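Local coordinates for scarecrow-like protein 3 (Arabidopsis thaliana, PDB 6KPB) that is probably a transcription factor of the GRAS family acting in plant development, and binds zinc finger proteins of the IDD family, at residues E159-E164 and S342-V347. Residues are numbered along the deposited sequence; the frame is centred on the assembly and turned at random.
Sequences EAMEGE and SPKVMV
K344 and E164 meet tip to tip in a salt bridge, K344 NZ lying 2.5 Å from E164 OE2, a length whose exact value is doubtful at this resolution. The straight lysine chain carries NZ across to the turn, while a bend about CB-CG (chi2 -74°) places E164 CD. The same ammonium group gives a second, weak hydrogen bond to the carbonyl of A160, NZ to O at 3.3 Å, at the last turn of helix 145-160. A helix C-terminus would be expected to favour a positive charge. On its way K344 passes M161, whose SD lies 4.3 Å from the lysine CD. An alanine at E164 would probably leave the K344 ammonium without its charged mate, held by the weak A160 bond alone within this contact. Between helix 145-160 and strand 166-171 the chain folds into a type II beta turn, M161 to E164, closed by the hydrogen bond from E164 N to M161 O; at G163 (phi 85°) a CB would jam against the carbonyl O of E162, which calls for glycine. Deeper in, the packing is apolar: A160 CB meets V345 CG1 at 3.8 Å. V345 also touches I157 of the helix and A253 of strand 251-257, while M161 and E164 both rest on A251. The contact thus packs a helix end and its following turn against the approach to strand 345-351, parallel to strand 251-257 in the Rossmann-like alpha/beta core of the GRAS domain.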
ATOM      1  N   GLU A 159      -4.562 -44.077  -1.176  1.00 78.11           N
ATOM      2  CA  GLU A 159      -5.456 -45.228  -1.202  1.00 96.77           C
ATOM      3  C   GLU A 159      -6.170 -45.354  -2.543  1.00 91.94           C
ATOM      4  O   GLU A 159      -6.483 -46.470  -2.973  1.00103.41           O
ATOM      5  CB  GLU A 159      -6.449 -45.121  -0.044  1.00105.91           C
ATOM      6  CG  GLU A 159      -7.887 -45.492  -0.359  1.00118.07           C
ATOM      7  CD  GLU A 159      -8.792 -45.297   0.843  1.00130.44           C
ATOM      8  OE1 GLU A 159     -10.030 -45.288   0.670  1.00131.99           O
ATOM      9  OE2 GLU A 159      -8.258 -45.145   1.963  1.00133.58           O
ATOM     10  N   ALA A 160      -6.422 -44.233  -3.222  1.00 85.52           N
ATOM     11  CA  ALA A 160      -6.999 -44.304  -4.559  1.00 86.84           C
ATOM     12  C   ALA A 160      -5.975 -44.761  -5.588  1.00 87.77           C
ATOM     13  O   ALA A 160      -6.347 -45.343  -6.614  1.00 96.85           O
ATOM     14  CB  ALA A 160      -7.577 -42.947  -4.958  1.00 70.29           C
ATOM     15  N   MET A 161      -4.689 -44.515  -5.333  1.00 91.90           N
ATOM     16  CA  MET A 161      -3.624 -44.841  -6.270  1.00 82.63           C
ATOM     17  C   MET A 161      -2.927 -46.156  -5.938  1.00 88.34           C
ATOM     18  O   MET A 161      -1.786 -46.368  -6.360  1.00 85.12           O
ATOM     19  CB  MET A 161      -2.602 -43.705  -6.324  1.00 86.45           C
ATOM     20  CG  MET A 161      -3.168 -42.389  -6.824  1.00 87.76           C
ATOM     21  SD  MET A 161      -4.149 -42.602  -8.317  1.00 90.07           S
ATOM     22  CE  MET A 161      -4.432 -40.900  -8.792  1.00100.14           C
ATOM     23  N   GLU A 162      -3.585 -47.036  -5.186  1.00 92.40           N
ATOM     24  CA  GLU A 162      -3.027 -48.355  -4.920  1.00101.09           C
ATOM     25  C   GLU A 162      -2.903 -49.137  -6.220  1.00106.73           C
ATOM     26  O   GLU A 162      -3.889 -49.320  -6.941  1.00 97.02           O
ATOM     27  CB  GLU A 162      -3.909 -49.112  -3.927  1.00112.48           C
ATOM     28  CG  GLU A 162      -4.009 -48.475  -2.551  1.00104.69           C
ATOM     29  CD  GLU A 162      -5.091 -49.113  -1.696  1.00117.18           C
ATOM     30  OE1 GLU A 162      -6.053 -49.671  -2.269  1.00123.61           O
ATOM     31  OE2 GLU A 162      -4.979 -49.058  -0.454  1.00119.02           O
ATOM     32  N   GLY A 163      -1.687 -49.594  -6.524  1.00116.32           N
ATOM     33  CA  GLY A 163      -1.429 -50.386  -7.705  1.00113.71           C
ATOM     34  C   GLY A 163      -1.176 -49.594  -8.970  1.00110.20           C
ATOM     35  O   GLY A 163      -0.674 -50.162  -9.946  1.00106.84           O
ATOM     36  N   GLU A 164      -1.504 -48.305  -8.988  1.00111.94           N
ATOM     37  CA  GLU A 164      -1.310 -47.500 -10.187  1.00 99.41           C
ATOM     38  C   GLU A 164       0.168 -47.197 -10.390  1.00 97.48           C
ATOM     39  O   GLU A 164       0.861 -46.776  -9.459  1.00110.46           O
ATOM     40  CB  GLU A 164      -2.106 -46.199 -10.086  1.00 99.63           C
ATOM     41  CG  GLU A 164      -3.611 -46.388 -10.023  1.00109.05           C
ATOM     42  CD  GLU A 164      -4.210 -46.771 -11.363  1.00108.05           C
ATOM     43  OE1 GLU A 164      -3.512 -46.643 -12.390  1.00110.31           O
ATOM     44  OE2 GLU A 164      -5.383 -47.196 -11.387  1.00117.46           O
ATOM     45  N   SER A 342     -12.620 -37.696 -15.587  1.00 97.14           N
ATOM     46  CA  SER A 342     -12.608 -38.997 -14.932  1.00 99.11           C
ATOM     47  C   SER A 342     -11.515 -39.119 -13.862  1.00 99.08           C
ATOM     48  O   SER A 342     -10.664 -40.007 -13.941  1.00100.50           O
ATOM     49  CB  SER A 342     -12.456 -40.111 -15.961  1.00118.74           C
ATOM     50  OG  SER A 342     -11.150 -40.119 -16.501  1.00135.40           O
ATOM     51  N   PRO A 343     -11.514 -38.254 -12.847  1.00 90.30           N
ATOM     52  CA  PRO A 343     -10.535 -38.427 -11.769  1.00 91.84           C
ATOM     53  C   PRO A 343     -10.880 -39.639 -10.921  1.00 92.89           C
ATOM     54  O   PRO A 343     -12.052 -39.963 -10.713  1.00 94.32           O
ATOM     55  CB  PRO A 343     -10.654 -37.127 -10.969  1.00 92.88           C
ATOM     56  CG  PRO A 343     -12.055 -36.695 -11.186  1.00 92.30           C
ATOM     57  CD  PRO A 343     -12.365 -37.076 -12.611  1.00 83.08           C
ATOM     58  N   LYS A 344      -9.840 -40.316 -10.434  1.00 90.58           N
ATOM     59  CA  LYS A 344     -10.067 -41.447  -9.544  1.00 87.12           C
ATOM     60  C   LYS A 344     -10.502 -40.983  -8.162  1.00 88.13           C
ATOM     61  O   LYS A 344     -11.203 -41.716  -7.455  1.00 88.95           O
ATOM     62  CB  LYS A 344      -8.810 -42.310  -9.455  1.00 91.70           C
ATOM     63  CG  LYS A 344      -9.075 -43.791  -9.660  1.00 98.75           C
ATOM     64  CD  LYS A 344      -7.797 -44.600  -9.582  1.00 96.34           C
ATOM     65  CE  LYS A 344      -8.106 -46.081  -9.486  1.00101.51           C
ATOM     66  NZ  LYS A 344      -6.868 -46.903  -9.450  1.00105.25           N
ATOM     67  N   VAL A 345     -10.106 -39.777  -7.764  1.00 84.49           N
ATOM     68  CA  VAL A 345     -10.570 -39.181  -6.518  1.00 79.79           C
ATOM     69  C   VAL A 345     -10.470 -37.666  -6.644  1.00 85.43           C
ATOM     70  O   VAL A 345      -9.534 -37.139  -7.252  1.00 83.98           O
ATOM     71  CB  VAL A 345      -9.775 -39.704  -5.298  1.00 91.05           C
ATOM     72  CG1 VAL A 345      -8.333 -39.205  -5.320  1.00 79.08           C
ATOM     73  CG2 VAL A 345     -10.464 -39.307  -3.999  1.00 84.68           C
ATOM     74  N   MET A 346     -11.459 -36.970  -6.090  1.00 84.51           N
ATOM     75  CA  MET A 346     -11.405 -35.527  -5.919  1.00 83.15           C
ATOM     76  C   MET A 346     -11.522 -35.217  -4.437  1.00 76.77           C
ATOM     77  O   MET A 346     -12.455 -35.683  -3.774  1.00 82.93           O
ATOM     78  CB  MET A 346     -12.517 -34.816  -6.695  1.00 89.91           C
ATOM     79  CG  MET A 346     -12.535 -33.309  -6.472  1.00 84.80           C
ATOM     80  SD  MET A 346     -13.761 -32.446  -7.473  1.00 89.62           S
ATOM     81  CE  MET A 346     -15.284 -33.056  -6.756  1.00 93.69           C
ATOM     82  N   VAL A 347     -10.579 -34.439  -3.918  1.00 75.35           N
ATOM     83  CA  VAL A 347     -10.559 -34.064  -2.512  1.00 79.28           C
ATOM     84  C   VAL A 347     -10.854 -32.575  -2.411  1.00 70.77           C
ATOM     85  O   VAL A 347     -10.236 -31.760  -3.108  1.00 69.06           O
ATOM     86  CB  VAL A 347      -9.220 -34.432  -1.848  1.00 81.19           C
ATOM     87  CG1 VAL A 347      -9.072 -35.945  -1.784  1.00 84.64           C
ATOM     88  CG2 VAL A 347      -8.054 -33.832  -2.607  1.00 90.24           C
TER